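Local structure of dicer Related Helicase (Caenorhabditis elegans, 6M6Q) at residues I6-Y11 and I136-M141; Y11-L16 and E147-S152; A27-L32 and T126-E131. The protein probably hydrolyses ATP as a RIG-I-like RNA helicase that binds single- and double-stranded RNA, this chain being its N-terminal domain. All coordinates share one frame; numbering follows the deposited sequence.

Interaction 1: residues I6-Y11 and I136-M141; sequences IRLEDY and IADEVM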
loop_
_atom_site.group_PDB
_atom_site.type_symbol
_atom_site.label_atom_id
_atom_site.label_comp_id
_atom_site.label_asym_id
_atom_site.label_seq_id
_atom_site.Cartn_x
_atom_site.Cartn_y
_atom_site.Cartn_z
ATOM N N ILE B 6 -9.083 36.012 -2.387
ATOM C CA ILE B 6 -10.391 35.337 -2.641
ATOM C C ILE B 6 -10.454 34.030 -1.832
ATOM O O ILE B 6 -9.540 33.205 -1.967
ATOM C CB ILE B 6 -10.580 35.091 -4.145
ATOM C CG1 ILE B 6 -10.607 36.408 -4.925
ATOM C CG2 ILE B 6 -11.823 34.249 -4.403
ATOM C CD1 ILE B 6 -10.221 36.273 -6.389
ATOM N N ARG B 7 -11.468 33.888 -0.980
ATOM C CA ARG B 7 -11.693 32.678 -0.154
ATOM C C ARG B 7 -12.261 31.571 -1.045
ATOM O O ARG B 7 -12.987 31.896 -2.007
ATOM C CB ARG B 7 -12.624 33.008 1.016
ATOM C CG ARG B 7 -11.934 33.742 2.161
ATOM C CD ARG B 7 -12.880 34.591 3.011
ATOM N NE ARG B 7 -14.177 33.961 3.287
ATOM C CZ ARG B 7 -15.368 34.466 2.932
ATOM N NH1 ARG B 7 -15.442 35.604 2.258
ATOM N NH2 ARG B 7 -16.480 33.816 3.232
ATOM N N LEU B 8 -11.935 30.313 -0.743
ATOM C CA LEU B 8 -12.410 29.125 -1.508
ATOM C C LEU B 8 -13.946 29.126 -1.541
ATOM O O LEU B 8 -14.500 29.025 -2.643
ATOM C CB LEU B 8 -11.880 27.841 -0.856
ATOM C CG LEU B 8 -11.904 26.585 -1.736
ATOM C CD1 LEU B 8 -10.750 25.676 -1.393
ATOM C CD2 LEU B 8 -13.215 25.816 -1.605
ATOM N N GLU B 9 -14.595 29.291 -0.381
ATOM C CA GLU B 9 -16.070 29.137 -0.234
ATOM C C GLU B 9 -16.792 30.167 -1.121
ATOM O O GLU B 9 -17.951 29.884 -1.501
ATOM C CB GLU B 9 -16.494 29.237 1.233
ATOM C CG GLU B 9 -16.022 30.492 1.937
ATOM C CD GLU B 9 -15.959 30.357 3.450
ATOM O OE1 GLU B 9 -17.020 30.092 4.070
ATOM O OE2 GLU B 9 -14.846 30.483 4.005
ATOM N N ASP B 10 -16.110 31.265 -1.501
ATOM C CA ASP B 10 -16.659 32.362 -2.360
ATOM C C ASP B 10 -16.652 31.937 -3.843
ATOM O O ASP B 10 -17.625 32.256 -4.545
ATOM C CB ASP B 10 -15.875 33.671 -2.183
ATOM C CG ASP B 10 -15.889 34.234 -0.769
ATOM O OD1 ASP B 10 -14.948 34.994 -0.429
ATOM O OD2 ASP B 10 -16.846 33.928 -0.022
ATOM N N TYR B 11 -15.580 31.273 -4.298
ATOM C CA TYR B 11 -15.305 30.931 -5.728
ATOM C C TYR B 11 -16.476 30.129 -6.322
ATOM O O TYR B 11 -17.162 29.439 -5.568
ATOM C CB TYR B 11 -13.993 30.145 -5.830
ATOM C CG TYR B 11 -13.386 30.068 -7.210
ATOM C CD1 TYR B 11 -12.548 31.072 -7.681
ATOM C CD2 TYR B 11 -13.589 28.962 -8.025
ATOM C CE1 TYR B 11 -11.956 30.995 -8.934
ATOM C CE2 TYR B 11 -13.017 28.876 -9.286
ATOM C CZ TYR B 11 -12.186 29.888 -9.736
ATOM O OH TYR B 11 -11.616 29.805 -10.976
ATOM N N ILE B 136 -7.747 20.855 3.678
ATOM C CA ILE B 136 -6.640 21.826 3.871
ATOM C C ILE B 136 -5.799 21.832 2.597
ATOM O O ILE B 136 -5.442 22.948 2.127
ATOM C CB ILE B 136 -5.814 21.504 5.121
ATOM C CG1 ILE B 136 -6.701 21.425 6.366
ATOM C CG2 ILE B 136 -4.702 22.530 5.287
ATOM C CD1 ILE B 136 -5.980 20.980 7.610
ATOM N N ALA B 137 -5.525 20.647 2.042
ATOM C CA ALA B 137 -4.682 20.473 0.841
ATOM C C ALA B 137 -5.371 21.122 -0.360
ATOM O O ALA B 137 -4.665 21.730 -1.173
ATOM C CB ALA B 137 -4.405 19.017 0.606
ATOM N N ASP B 138 -6.702 21.003 -0.453
ATOM C CA ASP B 138 -7.516 21.577 -1.566
ATOM C C ASP B 138 -7.323 23.093 -1.559
ATOM O O ASP B 138 -6.943 23.638 -2.592
ATOM C CB ASP B 138 -8.994 21.178 -1.447
ATOM C CG ASP B 138 -9.805 21.282 -2.738
ATOM O OD1 ASP B 138 -9.211 21.083 -3.822
ATOM O OD2 ASP B 138 -11.044 21.542 -2.645
ATOM N N GLU B 139 -7.483 23.721 -0.398
ATOM C CA GLU B 139 -7.364 25.191 -0.225
ATOM C C GLU B 139 -5.914 25.636 -0.479
ATOM O O GLU B 139 -5.737 26.752 -0.987
ATOM C CB GLU B 139 -7.845 25.628 1.162
ATOM C CG GLU B 139 -8.023 27.136 1.261
ATOM C CD GLU B 139 -8.560 27.664 2.568
ATOM O OE1 GLU B 139 -9.192 26.873 3.303
ATOM O OE2 GLU B 139 -8.350 28.879 2.846
ATOM N N VAL B 140 -4.914 24.819 -0.130
ATOM C CA VAL B 140 -3.481 25.193 -0.344
ATOM C C VAL B 140 -3.243 25.341 -1.851
ATOM O O VAL B 140 -2.671 26.386 -2.271
ATOM C CB VAL B 140 -2.504 24.187 0.292
ATOM C CG1 VAL B 140 -1.099 24.277 -0.325
ATOM C CG2 VAL B 140 -2.437 24.362 1.803
ATOM N N MET B 141 -3.727 24.374 -2.634
ATOM C CA MET B 141 -3.579 24.345 -4.107
ATOM C C MET B 141 -4.322 25.541 -4.728
ATOM O O MET B 141 -3.767 26.166 -5.668
ATOM C CB MET B 141 -4.124 23.029 -4.683
ATOM C CG MET B 141 -3.292 21.807 -4.304
ATOM S SD MET B 141 -1.485 22.010 -4.600
ATOM C CE MET B 141 -1.432 21.928 -6.386
#
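L8 reaches across to D138 and E139, where the N-terminal tail crosses the flank of helix 131-144 in this all-helical N-terminal domain. Before it in the sequence, I6 rests its side chain on K146, at the start of helix 146-152. R7 turns its guanidinium to the acids of its own segment, D10 and E9. Its NH1 stands 2.8 Å from D10 OD1, but the oxygen lies well out of the guanidinium plane, so charge alone draws the two together and no N-H is aimed at it. R7 NE and E9 OE2 form a second, long ion pair at 3.6 Å.

L8 makes the crossing. With CG anti to the backbone N (chi1 -162°), its CD1 methyl is carried onto the main chain of the helix, 3.6 Å from E139 CA. D138 is only grazed, its OD2 4.3 Å from L8 CD1, while its OD1 is hydrogen-bonded to H153. The same leucine also touches Y149, so it lies against two successive helices.

From L8 the chain takes a short helical turn: D10 N bonds to R7 O and Y11 N to L8 O. E9 OE2 stands 6.7 Å from E139 OE1; any repulsion between these like charges would probably be softened by R7. The Y11 ring meets F142, the residue that follows 136-141 on the same helix, edge-to-face. E139 itself stretches out beyond its own CG, and its hydrocarbon stem lies beside the leucine methyl, with E139 CB 3.9 Å from L8 CD1 and E139 CG 4.1 Å from L8 CD1.

Interaction 2: residues Y11-L16 and E147-S152; sequences YDKSKL and ELYGYS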
loop_
_atom_site.group_PDB
_atom_site.type_symbol
_atom_site.label_atom_id
_atom_site.label_comp_id
_atom_site.label_asym_id
_atom_site.label_seq_id
_atom_site.Cartn_x
_atom_site.Cartn_y
_atom_site.Cartn_z
ATOM N N TYR B 11 -15.580 31.273 -4.298
ATOM C CA TYR B 11 -15.305 30.931 -5.728
ATOM C C TYR B 11 -16.476 30.129 -6.322
ATOM O O TYR B 11 -17.162 29.439 -5.568
ATOM C CB TYR B 11 -13.993 30.145 -5.830
ATOM C CG TYR B 11 -13.386 30.068 -7.210
ATOM C CD1 TYR B 11 -12.548 31.072 -7.681
ATOM C CD2 TYR B 11 -13.589 28.962 -8.025
ATOM C CE1 TYR B 11 -11.956 30.995 -8.934
ATOM C CE2 TYR B 11 -13.017 28.876 -9.286
ATOM C CZ TYR B 11 -12.186 29.888 -9.736
ATOM O OH TYR B 11 -11.616 29.805 -10.976
ATOM N N ASP B 12 -16.607 30.140 -7.654
ATOM C CA ASP B 12 -17.770 29.613 -8.426
ATOM C C ASP B 12 -18.011 28.117 -8.144
ATOM O O ASP B 12 -19.076 27.808 -7.584
ATOM C CB ASP B 12 -17.575 29.844 -9.923
ATOM C CG ASP B 12 -18.878 29.998 -10.685
ATOM O OD1 ASP B 12 -19.946 29.583 -10.135
ATOM O OD2 ASP B 12 -18.825 30.515 -11.822
ATOM N N LYS B 13 -17.164 27.232 -8.689
ATOM C CA LYS B 13 -17.227 25.743 -8.526
ATOM C C LYS B 13 -18.406 25.139 -9.309
ATOM O O LYS B 13 -18.688 23.937 -9.102
ATOM C CB LYS B 13 -17.350 25.337 -7.050
ATOM C CG LYS B 13 -16.110 25.551 -6.193
ATOM C CD LYS B 13 -16.285 25.046 -4.776
ATOM C CE LYS B 13 -15.820 26.043 -3.738
ATOM N NZ LYS B 13 -16.677 27.246 -3.708
ATOM N N SER B 14 -19.036 25.895 -10.209
ATOM C CA SER B 14 -20.165 25.412 -11.057
ATOM C C SER B 14 -19.614 24.729 -12.315
ATOM O O SER B 14 -20.333 23.891 -12.895
ATOM C CB SER B 14 -21.104 26.527 -11.408
ATOM O OG SER B 14 -20.427 27.547 -12.127
ATOM N N LYS B 15 -18.369 25.054 -12.689
ATOM C CA LYS B 15 -17.710 24.562 -13.922
ATOM C C LYS B 15 -16.977 23.230 -13.646
ATOM O O LYS B 15 -16.549 22.591 -14.633
ATOM C CB LYS B 15 -16.757 25.636 -14.457
ATOM C CG LYS B 15 -17.396 26.983 -14.753
ATOM C CD LYS B 15 -18.275 26.973 -15.976
ATOM C CE LYS B 15 -19.334 28.055 -15.956
ATOM N NZ LYS B 15 -20.441 27.725 -15.021
ATOM N N LEU B 16 -16.824 22.824 -12.372
ATOM C CA LEU B 16 -16.045 21.603 -11.988
ATOM C C LEU B 16 -16.913 20.360 -12.232
ATOM O O LEU B 16 -17.970 20.266 -11.595
ATOM C CB LEU B 16 -15.624 21.658 -10.510
ATOM C CG LEU B 16 -15.062 22.982 -9.986
ATOM C CD1 LEU B 16 -14.721 22.862 -8.504
ATOM C CD2 LEU B 16 -13.839 23.418 -10.771
ATOM N N GLU B 147 -5.671 27.679 -11.715
ATOM C CA GLU B 147 -5.752 26.811 -12.927
ATOM C C GLU B 147 -5.496 25.360 -12.518
ATOM O O GLU B 147 -6.232 24.488 -12.973
ATOM C CB GLU B 147 -4.732 27.241 -13.988
ATOM C CG GLU B 147 -5.009 26.674 -15.376
ATOM C CD GLU B 147 -4.575 25.237 -15.618
ATOM O OE1 GLU B 147 -5.085 24.628 -16.570
ATOM O OE2 GLU B 147 -3.710 24.745 -14.892
ATOM N N LEU B 148 -4.469 25.129 -11.699
ATOM C CA LEU B 148 -4.083 23.788 -11.211
ATOM C C LEU B 148 -5.201 23.255 -10.311
ATOM O O LEU B 148 -5.613 22.099 -10.525
ATOM C CB LEU B 148 -2.734 23.884 -10.485
ATOM C CG LEU B 148 -2.037 22.564 -10.128
ATOM C CD1 LEU B 148 -1.875 21.648 -11.340
ATOM C CD2 LEU B 148 -0.681 22.843 -9.496
ATOM N N TYR B 149 -5.759 24.102 -9.435
ATOM C CA TYR B 149 -6.968 23.776 -8.623
ATOM C C TYR B 149 -8.049 23.266 -9.557
ATOM O O TYR B 149 -8.508 22.138 -9.372
ATOM C CB TYR B 149 -7.452 24.979 -7.809
ATOM C CG TYR B 149 -8.819 24.829 -7.183
ATOM C CD1 TYR B 149 -9.932 25.428 -7.759
ATOM C CD2 TYR B 149 -9.001 24.150 -5.987
ATOM C CE1 TYR B 149 -11.194 25.322 -7.193
ATOM C CE2 TYR B 149 -10.258 24.037 -5.403
ATOM C CZ TYR B 149 -11.354 24.640 -6.004
ATOM O OH TYR B 149 -12.589 24.553 -5.438
ATOM N N GLY B 150 -8.350 24.042 -10.598
ATOM C CA GLY B 150 -9.366 23.702 -11.605
ATOM C C GLY B 150 -9.087 22.364 -12.260
ATOM O O GLY B 150 -10.022 21.538 -12.362
ATOM N N TYR B 151 -7.841 22.157 -12.670
ATOM C CA TYR B 151 -7.376 20.974 -13.428
ATOM C C TYR B 151 -7.580 19.711 -12.571
ATOM O O TYR B 151 -7.965 18.639 -13.137
ATOM C CB TYR B 151 -5.923 21.182 -13.862
ATOM C CG TYR B 151 -5.429 20.187 -14.881
ATOM C CD1 TYR B 151 -5.615 20.391 -16.238
ATOM C CD2 TYR B 151 -4.784 19.027 -14.485
ATOM C CE1 TYR B 151 -5.188 19.459 -17.177
ATOM C CE2 TYR B 151 -4.338 18.092 -15.410
ATOM C CZ TYR B 151 -4.536 18.311 -16.763
ATOM O OH TYR B 151 -4.122 17.385 -17.679
ATOM N N SER B 152 -7.391 19.844 -11.251
ATOM C CA SER B 152 -7.531 18.750 -10.252
ATOM C C SER B 152 -9.017 18.412 -10.032
ATOM O O SER B 152 -9.302 17.316 -9.480
ATOM C CB SER B 152 -6.836 19.106 -8.950
ATOM O OG SER B 152 -7.650 19.937 -8.136
#
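Y149 holds CG anti to its backbone N (chi1 168°), which sends the ring out from the helix so that its hydroxyl ends up beside K13. The lysine has CG next to its own backbone N (chi1 -71°) and bends at chi3 and chi4, bringing the ammonium round to the carbonyl of Y11. The two side chains cross at about a right angle, and the aliphatic stem of K13 runs past the phenol oxygen: Y149 OH is 3.7 Å from K13 CG, with CD and CE hardly farther. This is van der Waals contact, without a hydrogen bond between them. At the folded end K13 NZ donates to Y11 O over 2.9 Å, approaching from above the carbonyl plane, and it also bonds to L8 O.

An irregular loop ahead of helix 25-29 is in this way laid against helix 146-152, with Y149 as the side chain that meets K13, L16 and Y11. L16 comes in from further along the loop, its CD1 4.1 Å from Y149 OH, again nearly perpendicular to the tyrosine. Y11 approaches the ring obliquely, CD2 to Y149 CE1 at 4.4 Å. With an alanine in place of K13, the carbonyls of L8 and Y11 would probably lose their shared ammonium donor and the Y149 hydroxyl the aliphatic chain that crosses it.

Y149 also meets F142 and H153 edge-to-face. The loop is tied down beyond K13 by backbone hydrogen bonds of K15 with D156. Three residues on from Y149, S152 OG donates to Y149 O at 2.7 Å, tilted slightly from the carbonyl plane.

Interaction 3: residues A27-L32 and T126-E131; sequences AYFRLL and TVLFDE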
loop_
_atom_site.group_PDB
_atom_site.type_symbol
_atom_site.label_atom_id
_atom_site.label_comp_id
_atom_site.label_asym_id
_atom_site.label_seq_id
_atom_site.Cartn_x
_atom_site.Cartn_y
_atom_site.Cartn_z
ATOM N N ALA B 27 -8.330 10.345 -4.983
ATOM C CA ALA B 27 -7.300 9.565 -5.712
ATOM C C ALA B 27 -6.752 10.390 -6.873
ATOM O O ALA B 27 -5.539 10.320 -7.136
ATOM C CB ALA B 27 -7.875 8.261 -6.211
ATOM N N TYR B 28 -7.619 11.084 -7.586
ATOM C CA TYR B 28 -7.230 11.911 -8.734
ATOM C C TYR B 28 -6.346 13.056 -8.226
ATOM O O TYR B 28 -5.244 13.241 -8.771
ATOM C CB TYR B 28 -8.451 12.382 -9.522
ATOM C CG TYR B 28 -8.073 13.061 -10.816
ATOM C CD1 TYR B 28 -8.021 14.445 -10.915
ATOM C CD2 TYR B 28 -7.642 12.320 -11.901
ATOM C CE1 TYR B 28 -7.588 15.067 -12.069
ATOM C CE2 TYR B 28 -7.226 12.931 -13.070
ATOM C CZ TYR B 28 -7.193 14.309 -13.151
ATOM O OH TYR B 28 -6.803 14.909 -14.316
ATOM N N PHE B 29 -6.756 13.726 -7.152
ATOM C CA PHE B 29 -5.983 14.833 -6.525
ATOM C C PHE B 29 -4.586 14.333 -6.124
ATOM O O PHE B 29 -3.631 15.100 -6.265
ATOM C CB PHE B 29 -6.716 15.407 -5.316
ATOM C CG PHE B 29 -5.985 16.540 -4.643
ATOM C CD1 PHE B 29 -6.117 17.838 -5.097
ATOM C CD2 PHE B 29 -5.132 16.300 -3.575
ATOM C CE1 PHE B 29 -5.425 18.876 -4.491
ATOM C CE2 PHE B 29 -4.443 17.341 -2.970
ATOM C CZ PHE B 29 -4.603 18.630 -3.420
ATOM N N ARG B 30 -4.482 13.081 -5.652
ATOM C CA ARG B 30 -3.223 12.468 -5.129
ATOM C C ARG B 30 -2.253 12.126 -6.265
ATOM O O ARG B 30 -1.121 11.800 -5.947
ATOM C CB ARG B 30 -3.529 11.229 -4.277
ATOM C CG ARG B 30 -4.104 11.576 -2.912
ATOM C CD ARG B 30 -4.109 10.421 -1.957
ATOM N NE ARG B 30 -4.961 9.318 -2.378
ATOM C CZ ARG B 30 -6.204 9.084 -1.922
ATOM N NH1 ARG B 30 -6.777 9.913 -1.062
ATOM N NH2 ARG B 30 -6.863 8.011 -2.331
ATOM N N LEU B 31 -2.642 12.301 -7.536
ATOM C CA LEU B 31 -1.688 12.253 -8.690
ATOM C C LEU B 31 -0.852 13.549 -8.713
ATOM O O LEU B 31 0.237 13.535 -9.344
ATOM C CB LEU B 31 -2.451 12.027 -10.005
ATOM C CG LEU B 31 -3.202 10.691 -10.114
ATOM C CD1 LEU B 31 -4.248 10.725 -11.215
ATOM C CD2 LEU B 31 -2.250 9.545 -10.355
ATOM N N LEU B 32 -1.260 14.571 -7.939
ATOM C CA LEU B 32 -0.504 15.856 -7.737
ATOM C C LEU B 32 0.210 15.873 -6.372
ATOM O O LEU B 32 0.633 16.961 -5.955
ATOM C CB LEU B 32 -1.469 17.054 -7.803
ATOM C CG LEU B 32 -1.987 17.449 -9.177
ATOM C CD1 LEU B 32 -3.190 18.366 -9.038
ATOM C CD2 LEU B 32 -0.900 18.120 -9.985
ATOM N N THR B 126 -0.491 10.691 5.740
ATOM C CA THR B 126 -1.291 11.127 6.907
ATOM C C THR B 126 -2.362 12.137 6.456
ATOM O O THR B 126 -3.536 11.946 6.825
ATOM C CB THR B 126 -0.393 11.696 8.018
ATOM O OG1 THR B 126 0.567 10.714 8.397
ATOM C CG2 THR B 126 -1.168 12.086 9.252
ATOM N N VAL B 127 -1.977 13.150 5.670
ATOM C CA VAL B 127 -2.824 14.336 5.351
ATOM C C VAL B 127 -3.728 14.053 4.139
ATOM O O VAL B 127 -4.783 14.614 4.093
ATOM C CB VAL B 127 -1.985 15.604 5.115
ATOM C CG1 VAL B 127 -1.131 15.939 6.298
ATOM C CG2 VAL B 127 -1.142 15.501 3.869
ATOM N N LEU B 128 -3.282 13.286 3.155
ATOM C CA LEU B 128 -3.990 13.167 1.848
ATOM C C LEU B 128 -4.937 11.951 1.853
ATOM O O LEU B 128 -5.492 11.653 0.817
ATOM C CB LEU B 128 -2.959 13.055 0.712
ATOM C CG LEU B 128 -2.144 14.316 0.407
ATOM C CD1 LEU B 128 -1.429 14.175 -0.922
ATOM C CD2 LEU B 128 -3.012 15.567 0.386
ATOM N N PHE B 129 -5.101 11.252 2.965
ATOM C CA PHE B 129 -5.999 10.067 3.040
ATOM C C PHE B 129 -7.031 10.290 4.143
ATOM O O PHE B 129 -7.690 9.323 4.559
ATOM C CB PHE B 129 -5.176 8.793 3.221
ATOM C CG PHE B 129 -4.436 8.338 1.982
ATOM C CD1 PHE B 129 -3.198 8.879 1.633
ATOM C CD2 PHE B 129 -4.966 7.344 1.167
ATOM C CE1 PHE B 129 -2.534 8.452 0.488
ATOM C CE2 PHE B 129 -4.275 6.898 0.042
ATOM C CZ PHE B 129 -3.059 7.441 -0.286
ATOM N N ASP B 130 -7.173 11.549 4.555
ATOM C CA ASP B 130 -8.065 12.033 5.633
ATOM C C ASP B 130 -8.882 13.189 5.063
ATOM O O ASP B 130 -8.269 14.053 4.364
ATOM C CB ASP B 130 -7.247 12.517 6.828
ATOM C CG ASP B 130 -8.060 12.893 8.048
ATOM O OD1 ASP B 130 -8.373 14.089 8.191
ATOM O OD2 ASP B 130 -8.317 11.996 8.882
ATOM N N GLU B 131 -10.200 13.199 5.299
ATOM C CA GLU B 131 -11.123 14.219 4.736
ATOM C C GLU B 131 -10.646 15.613 5.177
ATOM O O GLU B 131 -10.475 16.474 4.308
ATOM C CB GLU B 131 -12.570 13.961 5.171
ATOM C CG GLU B 131 -13.475 15.189 5.020
ATOM C CD GLU B 131 -14.938 14.916 4.712
ATOM O OE1 GLU B 131 -15.380 13.751 4.892
ATOM O OE2 GLU B 131 -15.638 15.881 4.302
#
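R30 meets L128 and F129 in two different ways, through a hydrogen bond and through a stack. The bond runs from R30 NH1 to L128 O, 2.9 Å long with an N-H...O angle of 146°; the nitrogen lies in the carbonyl plane, while the oxygen sits 21° out of the guanidinium plane.

In the stack the guanidinium lies flat on the F129 ring, centres 3.9 Å apart and planes 16° from parallel. NE is over the rim of the ring, 3.4 Å from F129 CZ, and CD adds a CH-pi contact on the same face, so charge and hydrocarbon both use the aromatic surface. The arginine chain bends at chi3, and the guanidinium meets both carbonyl and ring.

Apolar contact completes the joint. L128 CD2 touches the edge of the F29 ring at CE2, 4.1 Å away, and L128 CB lies 3.9 Å from R30 CD.

Beyond the two segments, D188 forms a salt bridge with R30 NE, which would probably balance this buried charge, and Y184 stacks on F129. The arrangement is a cation-pi stack with an arginine bonded to a backbone carbonyl, joining segment 27-32 to the turn after helix 94-127 in the helical interior.

How the interactions relate
Interactions 1 and 2 adjoin, their centres about 10 Å apart and Y11 common to both: one continuous tail, 6-16, runs across helix 131-144 and then helix 146-152, which follow each other in the chain. Their segments alternate in sequence (6-11, 11-16, then 136-141, 147-152), so the two contacts cross. The bond from K13 to L8 O ties them together, and M141 packs on L148 between the helices. Interaction 3 lies deeper, about 15 Å from the centre of interaction 1 and 17 Å from that of interaction 2, nested along the chain inside the loops both close. F29 reaches M141 and L128 reaches A137, while Y28 and L32 meet S152. The N-terminal tail is thereby joined through both helices to the domain interior.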